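Local coordinates for cell division control protein 4 (Saccharomyces cerevisiae, PDB 3V7D) that recognises phosphorylated target proteins, such as the CDK inhibitor SIC1, as the substrate-binding F-box subunit of an SCF ubiquitin ligase that marks them for proteasomal degradation, at residues 61-66 with 418-423; 373-378 with 382-387. The protein carries 1 engineered substitution. All coordinates share one frame; numbering follows the deposited sequence.

Contact 1 of 2, residues 61-66 with 418-423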
ATOM      1  N   ILE B  61       6.755  -6.591   0.543  1.00 33.84           N
ATOM      2  CA  ILE B  61       6.537  -5.877  -0.706  1.00 33.88           C
ATOM      3  C   ILE B  61       5.716  -6.712  -1.686  1.00 36.25           C
ATOM      4  O   ILE B  61       4.824  -6.192  -2.355  1.00 39.39           O
ATOM      5  CB  ILE B  61       7.868  -5.457  -1.355  1.00 36.00           C
ATOM      6  CG1 ILE B  61       8.553  -4.387  -0.506  1.00 37.57           C
ATOM      7  CG2 ILE B  61       7.650  -4.937  -2.776  1.00 34.48           C
ATOM      8  CD1 ILE B  61       9.938  -4.017  -1.009  1.00 35.26           C
ATOM      9  N   SER B  62       6.002  -8.010  -1.756  1.00 35.07           N
ATOM     10  CA  SER B  62       5.345  -8.871  -2.740  1.00 40.77           C
ATOM     11  C   SER B  62       3.856  -9.065  -2.449  1.00 37.66           C
ATOM     12  O   SER B  62       3.082  -9.358  -3.355  1.00 43.63           O
ATOM     13  CB  SER B  62       6.049 -10.229  -2.851  1.00 38.95           C
ATOM     14  OG  SER B  62       5.891 -10.991  -1.663  1.00 43.71           O
ATOM     15  N   GLU B  63       3.462  -8.902  -1.190  1.00 29.53           N
ATOM     16  CA  GLU B  63       2.059  -9.018  -0.817  1.00 31.99           C
ATOM     17  C   GLU B  63       1.374  -7.649  -0.738  1.00 35.06           C
ATOM     18  O   GLU B  63       0.241  -7.543  -0.259  1.00 29.57           O
ATOM     19  CB  GLU B  63       1.920  -9.750   0.522  1.00 30.22           C
ATOM     20  CG  GLU B  63       2.368 -11.207   0.489  1.00 38.28           C
ATOM     21  CD  GLU B  63       1.444 -12.093  -0.330  1.00 43.24           C
ATOM     22  OE1 GLU B  63       0.240 -11.786  -0.408  1.00 43.70           O
ATOM     23  OE2 GLU B  63       1.920 -13.100  -0.892  1.00 50.65           O
ATOM     24  N   ASN B  64       2.069  -6.614  -1.205  1.00 33.09           N
ATOM     25  CA  ASN B  64       1.574  -5.237  -1.135  1.00 35.14           C
ATOM     26  C   ASN B  64       1.206  -4.783   0.271  1.00 36.23           C
ATOM     27  O   ASN B  64       0.249  -4.031   0.449  1.00 36.62           O
ATOM     28  CB  ASN B  64       0.359  -5.037  -2.039  1.00 35.76           C
ATOM     29  CG  ASN B  64       0.581  -5.549  -3.436  1.00 36.51           C
ATOM     30  OD1 ASN B  64      -0.264  -6.253  -3.990  1.00 45.57           O
ATOM     31  ND2 ASN B  64       1.719  -5.201  -4.019  1.00 32.77           N
ATOM     32  N   PHE B  65       1.947  -5.244   1.269  1.00 32.98           N
ATOM     33  CA  PHE B  65       1.725  -4.764   2.627  1.00 36.97           C
ATOM     34  C   PHE B  65       2.513  -3.482   2.862  1.00 39.86           C
ATOM     35  O   PHE B  65       2.250  -2.742   3.806  1.00 40.99           O
ATOM     36  CB  PHE B  65       2.105  -5.833   3.654  1.00 30.50           C
ATOM     37  CG  PHE B  65       1.217  -7.046   3.619  1.00 34.28           C
ATOM     38  CD1 PHE B  65      -0.143  -6.920   3.393  1.00 31.80           C
ATOM     39  CD2 PHE B  65       1.747  -8.315   3.807  1.00 37.63           C
ATOM     40  CE1 PHE B  65      -0.962  -8.035   3.357  1.00 31.82           C
ATOM     41  CE2 PHE B  65       0.933  -9.432   3.777  1.00 34.55           C
ATOM     42  CZ  PHE B  65      -0.423  -9.292   3.546  1.00 30.64           C
ATOM     43  N   VAL B  66       3.484  -3.225   1.993  1.00 41.44           N
ATOM     44  CA  VAL B  66       4.290  -2.016   2.075  1.00 36.24           C
ATOM     45  C   VAL B  66       4.905  -1.742   0.712  1.00 35.37           C
ATOM     46  O   VAL B  66       5.038  -2.650  -0.107  1.00 41.09           O
ATOM     47  CB  VAL B  66       5.410  -2.152   3.134  1.00 37.13           C
ATOM     48  CG1 VAL B  66       6.591  -2.943   2.577  1.00 33.68           C
ATOM     49  CG2 VAL B  66       5.864  -0.786   3.618  1.00 35.20           C
ATOM     50  N   ASN B 418     -11.877  -8.728  -3.925  1.00 33.17           N
ATOM     51  CA  ASN B 418     -10.489  -9.170  -3.991  1.00 26.36           C
ATOM     52  C   ASN B 418      -9.866  -8.641  -5.278  1.00 31.93           C
ATOM     53  O   ASN B 418     -10.210  -9.100  -6.366  1.00 35.90           O
ATOM     54  CB  ASN B 418     -10.445 -10.701  -3.979  1.00 26.48           C
ATOM     55  CG  ASN B 418      -9.028 -11.269  -3.997  1.00 30.47           C
ATOM     56  OD1 ASN B 418      -8.088 -10.655  -4.510  1.00 29.90           O
ATOM     57  ND2 ASN B 418      -8.881 -12.467  -3.447  1.00 26.10           N
ATOM     58  N   LEU B 419      -8.947  -7.687  -5.158  1.00 27.23           N
ATOM     59  CA  LEU B 419      -8.349  -7.069  -6.340  1.00 29.71           C
ATOM     60  C   LEU B 419      -7.322  -7.957  -7.047  1.00 35.34           C
ATOM     61  O   LEU B 419      -6.977  -7.704  -8.200  1.00 33.80           O
ATOM     62  CB  LEU B 419      -7.734  -5.709  -5.999  1.00 30.72           C
ATOM     63  CG  LEU B 419      -8.729  -4.625  -5.577  1.00 32.27           C
ATOM     64  CD1 LEU B 419      -8.027  -3.283  -5.440  1.00 25.73           C
ATOM     65  CD2 LEU B 419      -9.891  -4.534  -6.565  1.00 27.72           C
ATOM     66  N   ARG B 420      -6.837  -8.993  -6.367  1.00 36.27           N
ATOM     67  CA  ARG B 420      -5.922  -9.939  -7.005  1.00 40.50           C
ATOM     68  C   ARG B 420      -6.659 -10.882  -7.953  1.00 39.43           C
ATOM     69  O   ARG B 420      -6.265 -11.043  -9.104  1.00 38.33           O
ATOM     70  CB  ARG B 420      -5.150 -10.751  -5.968  1.00 40.37           C
ATOM     71  CG  ARG B 420      -4.207  -9.928  -5.126  1.00 42.30           C
ATOM     72  CD  ARG B 420      -3.309 -10.815  -4.295  1.00 41.24           C
ATOM     73  NE  ARG B 420      -2.592 -10.045  -3.288  1.00 42.31           N
ATOM     74  CZ  ARG B 420      -1.764 -10.577  -2.397  1.00 43.85           C
ATOM     75  NH1 ARG B 420      -1.544 -11.889  -2.395  1.00 36.25           N
ATOM     76  NH2 ARG B 420      -1.155  -9.797  -1.513  1.00 40.69           N
ATOM     77  N   SER B 421      -7.728 -11.496  -7.458  1.00 36.27           N
ATOM     78  CA  SER B 421      -8.499 -12.454  -8.239  1.00 35.62           C
ATOM     79  C   SER B 421      -9.575 -11.743  -9.042  1.00 39.42           C
ATOM     80  O   SER B 421     -10.159 -12.315  -9.965  1.00 40.68           O
ATOM     81  CB  SER B 421      -9.165 -13.465  -7.310  1.00 34.76           C
ATOM     82  OG  SER B 421     -10.201 -12.843  -6.567  1.00 41.59           O
ATOM     83  N   GLY B 422      -9.851 -10.497  -8.670  1.00 36.26           N
ATOM     84  CA  GLY B 422     -10.879  -9.717  -9.335  1.00 32.80           C
ATOM     85  C   GLY B 422     -12.285 -10.096  -8.907  1.00 34.82           C
ATOM     86  O   GLY B 422     -13.266  -9.613  -9.462  1.00 42.52           O
ATOM     87  N   LYS B 423     -12.390 -10.960  -7.908  1.00 36.15           N
ATOM     88  CA  LYS B 423     -13.690 -11.490  -7.516  1.00 36.50           C
ATOM     89  C   LYS B 423     -14.304 -10.835  -6.276  1.00 39.18           C
ATOM     90  O   LYS B 423     -13.605 -10.384  -5.367  1.00 37.37           O
ATOM     91  CB  LYS B 423     -13.602 -13.001  -7.323  1.00 43.95           C
ATOM     92  CG  LYS B 423     -13.496 -13.783  -8.625  1.00 52.75           C
ATOM     93  CD  LYS B 423     -12.917 -15.169  -8.388  1.00 64.92           C
ATOM     94  CE  LYS B 423     -13.705 -15.950  -7.340  1.00 72.14           C
ATOM     95  NZ  LYS B 423     -14.951 -16.559  -7.897  1.00 74.83           N
TER
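Where helix 53-62 of the F-box region ends in a Schellman motif, Glu63 meets Arg420, which projects from the turn joining strands 413-418 and 424-426 of the propeller. Asn64 is the C-prime residue of the motif and takes a positive phi, which asparagine tolerates better than most residues; Phe65 N reaches back to Leu60 O and Asn64 N to Ile61 O. Arg420 bridges the gap with a chain extended from CG to NE and grips Glu63 end-on: NH1 and NH2 both donate to OE1, each at 2.7 Å. The oxygen lies in the guanidinium plane, but the carboxylate is turned 43° against it, and both nitrogens arrive from the same face. NH1 comes in on the syn side and NH2 from above the carboxylate plane; because the two share one oxygen, neither N-H points straight at it, and each N-H...O angle is 140°. The bend of the Glu63 chain at chi2 (-69°) brings the acid to this position, while its CB lies over one face of the Phe65 ring, toward the rim. Asn404 helps to fix the pair, bonding Arg420 NE through OD1 and Glu63 O through ND2, and Leu102 and Tyr106 of helix 87-106 lie against the arginine. At the other end, Asn418 OD1 accepts from Arg420 N at 2.8 Å. This is a surface salt bridge between a Schellman-capped helix end and an Asx turn in a blade of a WD40 propeller.

Contact 2 of 2, residues 373-378 with 382-387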
ATOM      1  N   SER B 373     -20.582   2.623 -11.695  1.00 25.86           N
ATOM      2  CA  SER B 373     -19.360   2.033 -12.229  1.00 30.16           C
ATOM      3  C   SER B 373     -18.150   2.414 -11.386  1.00 33.74           C
ATOM      4  O   SER B 373     -18.071   3.519 -10.850  1.00 29.90           O
ATOM      5  CB  SER B 373     -19.134   2.463 -13.681  1.00 26.42           C
ATOM      6  OG  SER B 373     -19.007   3.870 -13.776  1.00 32.96           O
ATOM      7  N   ILE B 374     -17.213   1.480 -11.281  1.00 34.51           N
ATOM      8  CA  ILE B 374     -15.951   1.702 -10.599  1.00 33.73           C
ATOM      9  C   ILE B 374     -14.841   1.227 -11.530  1.00 37.72           C
ATOM     10  O   ILE B 374     -14.946   0.150 -12.119  1.00 35.29           O
ATOM     11  CB  ILE B 374     -15.889   0.903  -9.286  1.00 32.31           C
ATOM     12  CG1 ILE B 374     -17.007   1.341  -8.339  1.00 33.27           C
ATOM     13  CG2 ILE B 374     -14.533   1.061  -8.615  1.00 28.20           C
ATOM     14  CD1 ILE B 374     -17.281   0.352  -7.234  1.00 31.24           C
ATOM     15  N   ARG B 375     -13.788   2.027 -11.674  1.00 34.25           N
ATOM     16  CA  ARG B 375     -12.683   1.676 -12.561  1.00 34.22           C
ATOM     17  C   ARG B 375     -11.334   1.718 -11.853  1.00 34.23           C
ATOM     18  O   ARG B 375     -11.042   2.648 -11.100  1.00 33.27           O
ATOM     19  CB  ARG B 375     -12.639   2.617 -13.768  1.00 38.29           C
ATOM     20  CG  ARG B 375     -13.845   2.545 -14.671  1.00 43.54           C
ATOM     21  CD  ARG B 375     -13.727   1.412 -15.671  1.00 48.87           C
ATOM     22  NE  ARG B 375     -14.908   1.349 -16.525  1.00 55.88           N
ATOM     23  CZ  ARG B 375     -15.030   0.547 -17.576  1.00 60.10           C
ATOM     24  NH1 ARG B 375     -14.036  -0.264 -17.912  1.00 62.95           N
ATOM     25  NH2 ARG B 375     -16.145   0.562 -18.292  1.00 61.26           N
ATOM     26  N   GLY B 376     -10.510   0.709 -12.117  1.00 30.82           N
ATOM     27  CA  GLY B 376      -9.148   0.689 -11.621  1.00 28.51           C
ATOM     28  C   GLY B 376      -8.141   0.921 -12.732  1.00 32.75           C
ATOM     29  O   GLY B 376      -8.144   0.227 -13.751  1.00 29.56           O
ATOM     30  N   TRP B 377      -7.278   1.911 -12.538  1.00 30.95           N
ATOM     31  CA  TRP B 377      -6.239   2.216 -13.507  1.00 28.44           C
ATOM     32  C   TRP B 377      -4.881   2.075 -12.843  1.00 34.35           C
ATOM     33  O   TRP B 377      -4.728   2.362 -11.655  1.00 33.97           O
ATOM     34  CB  TRP B 377      -6.387   3.642 -14.025  1.00 32.44           C
ATOM     35  CG  TRP B 377      -7.799   4.089 -14.252  1.00 37.13           C
ATOM     36  CD1 TRP B 377      -8.673   4.551 -13.310  1.00 31.96           C
ATOM     37  CD2 TRP B 377      -8.491   4.153 -15.505  1.00 32.82           C
ATOM     38  NE1 TRP B 377      -9.867   4.887 -13.896  1.00 32.84           N
ATOM     39  CE2 TRP B 377      -9.781   4.656 -15.243  1.00 35.73           C
ATOM     40  CE3 TRP B 377      -8.144   3.837 -16.820  1.00 32.48           C
ATOM     41  CZ2 TRP B 377     -10.728   4.841 -16.248  1.00 34.92           C
ATOM     42  CZ3 TRP B 377      -9.085   4.027 -17.818  1.00 33.75           C
ATOM     43  CH2 TRP B 377     -10.361   4.519 -17.526  1.00 36.87           C
ATOM     44  N   ASP B 378      -3.893   1.635 -13.612  1.00 34.41           N
ATOM     45  CA  ASP B 378      -2.535   1.537 -13.105  1.00 31.84           C
ATOM     46  C   ASP B 378      -2.084   2.918 -12.648  1.00 34.92           C
ATOM     47  O   ASP B 378      -2.254   3.899 -13.365  1.00 33.86           O
ATOM     48  CB  ASP B 378      -1.602   1.003 -14.190  1.00 32.30           C
ATOM     49  CG  ASP B 378      -0.206   0.762 -13.678  1.00 36.96           C
ATOM     50  OD1 ASP B 378       0.054  -0.358 -13.194  1.00 36.81           O
ATOM     51  OD2 ASP B 378       0.621   1.696 -13.744  1.00 37.42           O
ATOM     52  N   TYR B 382      -1.691   4.215 -16.178  1.00 34.90           N
ATOM     53  CA  TYR B 382      -3.145   4.333 -16.340  1.00 30.54           C
ATOM     54  C   TYR B 382      -3.774   3.340 -17.313  1.00 38.15           C
ATOM     55  O   TYR B 382      -4.864   3.581 -17.838  1.00 40.82           O
ATOM     56  CB  TYR B 382      -3.540   5.776 -16.672  1.00 30.84           C
ATOM     57  CG  TYR B 382      -2.864   6.758 -15.752  1.00 32.36           C
ATOM     58  CD1 TYR B 382      -3.301   6.928 -14.443  1.00 32.53           C
ATOM     59  CD2 TYR B 382      -1.761   7.486 -16.176  1.00 33.48           C
ATOM     60  CE1 TYR B 382      -2.667   7.817 -13.591  1.00 33.42           C
ATOM     61  CE2 TYR B 382      -1.122   8.371 -15.332  1.00 32.94           C
ATOM     62  CZ  TYR B 382      -1.578   8.532 -14.042  1.00 33.72           C
ATOM     63  OH  TYR B 382      -0.936   9.413 -13.205  1.00 38.69           O
ATOM     64  N   SER B 383      -3.094   2.219 -17.538  1.00 33.01           N
ATOM     65  CA  SER B 383      -3.701   1.106 -18.247  1.00 34.72           C
ATOM     66  C   SER B 383      -4.813   0.533 -17.372  1.00 33.69           C
ATOM     67  O   SER B 383      -4.794   0.686 -16.148  1.00 35.87           O
ATOM     68  CB  SER B 383      -2.664   0.026 -18.582  1.00 36.41           C
ATOM     69  OG  SER B 383      -2.168  -0.603 -17.409  1.00 37.27           O
ATOM     70  N   ARG B 384      -5.780  -0.121 -18.002  1.00 31.25           N
ATOM     71  CA  ARG B 384      -6.954  -0.622 -17.298  1.00 35.37           C
ATOM     72  C   ARG B 384      -6.640  -1.872 -16.482  1.00 40.17           C
ATOM     73  O   ARG B 384      -6.178  -2.875 -17.025  1.00 42.99           O
ATOM     74  CB  ARG B 384      -8.076  -0.902 -18.300  1.00 35.19           C
ATOM     75  CG  ARG B 384      -8.608   0.359 -18.968  1.00 40.23           C
ATOM     76  CD  ARG B 384      -9.639   0.046 -20.051  1.00 46.60           C
ATOM     77  NE  ARG B 384     -10.122   1.267 -20.693  1.00 54.71           N
ATOM     78  CZ  ARG B 384     -11.249   1.893 -20.363  1.00 57.76           C
ATOM     79  NH1 ARG B 384     -12.023   1.406 -19.400  1.00 62.26           N
ATOM     80  NH2 ARG B 384     -11.608   3.001 -20.999  1.00 48.38           N
ATOM     81  N   LYS B 385      -6.891  -1.813 -15.178  1.00 36.84           N
ATOM     82  CA  LYS B 385      -6.566  -2.939 -14.304  1.00 36.96           C
ATOM     83  C   LYS B 385      -7.807  -3.691 -13.852  1.00 36.21           C
ATOM     84  O   LYS B 385      -7.806  -4.916 -13.804  1.00 37.55           O
ATOM     85  CB  LYS B 385      -5.763  -2.475 -13.089  1.00 38.48           C
ATOM     86  CG  LYS B 385      -4.546  -1.650 -13.446  1.00 42.36           C
ATOM     87  CD  LYS B 385      -3.641  -2.390 -14.410  1.00 42.59           C
ATOM     88  CE  LYS B 385      -2.969  -3.570 -13.743  1.00 47.72           C
ATOM     89  NZ  LYS B 385      -1.821  -4.059 -14.564  1.00 52.73           N
ATOM     90  N   PHE B 386      -8.861  -2.959 -13.507  1.00 37.46           N
ATOM     91  CA  PHE B 386     -10.119  -3.596 -13.135  1.00 31.83           C
ATOM     92  C   PHE B 386     -11.349  -2.734 -13.404  1.00 32.57           C
ATOM     93  O   PHE B 386     -11.253  -1.522 -13.577  1.00 32.39           O
ATOM     94  CB  PHE B 386     -10.101  -4.113 -11.685  1.00 29.08           C
ATOM     95  CG  PHE B 386      -9.824  -3.055 -10.638  1.00 33.95           C
ATOM     96  CD1 PHE B 386     -10.834  -2.220 -10.185  1.00 32.02           C
ATOM     97  CD2 PHE B 386      -8.565  -2.936 -10.072  1.00 30.79           C
ATOM     98  CE1 PHE B 386     -10.588  -1.267  -9.209  1.00 25.97           C
ATOM     99  CE2 PHE B 386      -8.311  -1.988  -9.099  1.00 32.57           C
ATOM    100  CZ  PHE B 386      -9.326  -1.150  -8.667  1.00 29.46           C
ATOM    101  N   SER B 387     -12.503  -3.386 -13.439  1.00 37.31           N
ATOM    102  CA  SER B 387     -13.759  -2.721 -13.737  1.00 37.54           C
ATOM    103  C   SER B 387     -14.878  -3.389 -12.949  1.00 36.90           C
ATOM    104  O   SER B 387     -15.035  -4.613 -12.997  1.00 38.23           O
ATOM    105  CB  SER B 387     -14.051  -2.805 -15.236  1.00 36.24           C
ATOM    106  OG  SER B 387     -15.317  -2.248 -15.539  1.00 43.07           O
TER
HETATM  107  O   HOH W   1     -16.550   0.002 -14.748  1.00 47.02           O
HETATM  108  O   HOH W   2       0.547  -2.567 -14.731  1.00 51.51           O
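The Phe386 ring lies flat over Gly376, whose CA sits 3.5 Å from the ring centroid and 13° off the normal, a CH-pi contact. Glycine suits the place because, with no side chain, it lets the ring settle directly on its CA. Phe386 reaches it with CG between the backbone N and the carbonyl carbon (chi1 58°), and Phe364 meets the same ring edge-to-face. On the other face of the sheet Trp377 and Arg384 run side by side, pointing the same way with their planes 54° apart; Trp377 CZ3 stands 4.0 Å above the centre of the Arg384 guanidinium. Trp377 and Asp378 form the Trp-Asp pair that names the WD repeat, at the end of the third strand of its blade, and the indole NE1 bonds Ser367 OG. Between the antiparallel strands lies a classic beta bulge: Lys385 and Phe386 both face Gly376, whose O accepts from Lys385 N at 2.8 Å and Phe386 N at 3.3 Å. Arg375 and Arg384 set their guanidinium planes nearly perpendicular, their NH1 atoms 3.0 Å apart, two like-charged donors not hydrogen-bonded to each other. Ser387 OG and Arg384 NH1 lie over opposite faces of the Arg375 guanidinium, and Arg384 NH2 has Gln349 O as acceptor. A water links Asp378 OD1 (2.7 Å) to Lys385 NZ (2.8 Å), while Asp378 OD2 accepts from the backbone N of Asn380 and of Asp381.

From the N terminus the chain passes through the F-box helices to the end of helix 53-62, where the first side of contact 1 lies, then through helices 71-81 and 87-106 into the propeller. Its partner appears 352 residues later, in the turn after strand 413-418, so contact 1 closes a long loop that spans most of the blades and ties the F-box side to the propeller. Contact 2 falls wholly within that loop and closes only the short hairpin turn between strands 373-378 and 384-389. The centres of the two are about 15 Å apart, and they touch where Leu419 CD1 packs on Phe386 CE2 at 3.9 Å, joining neighbouring blades.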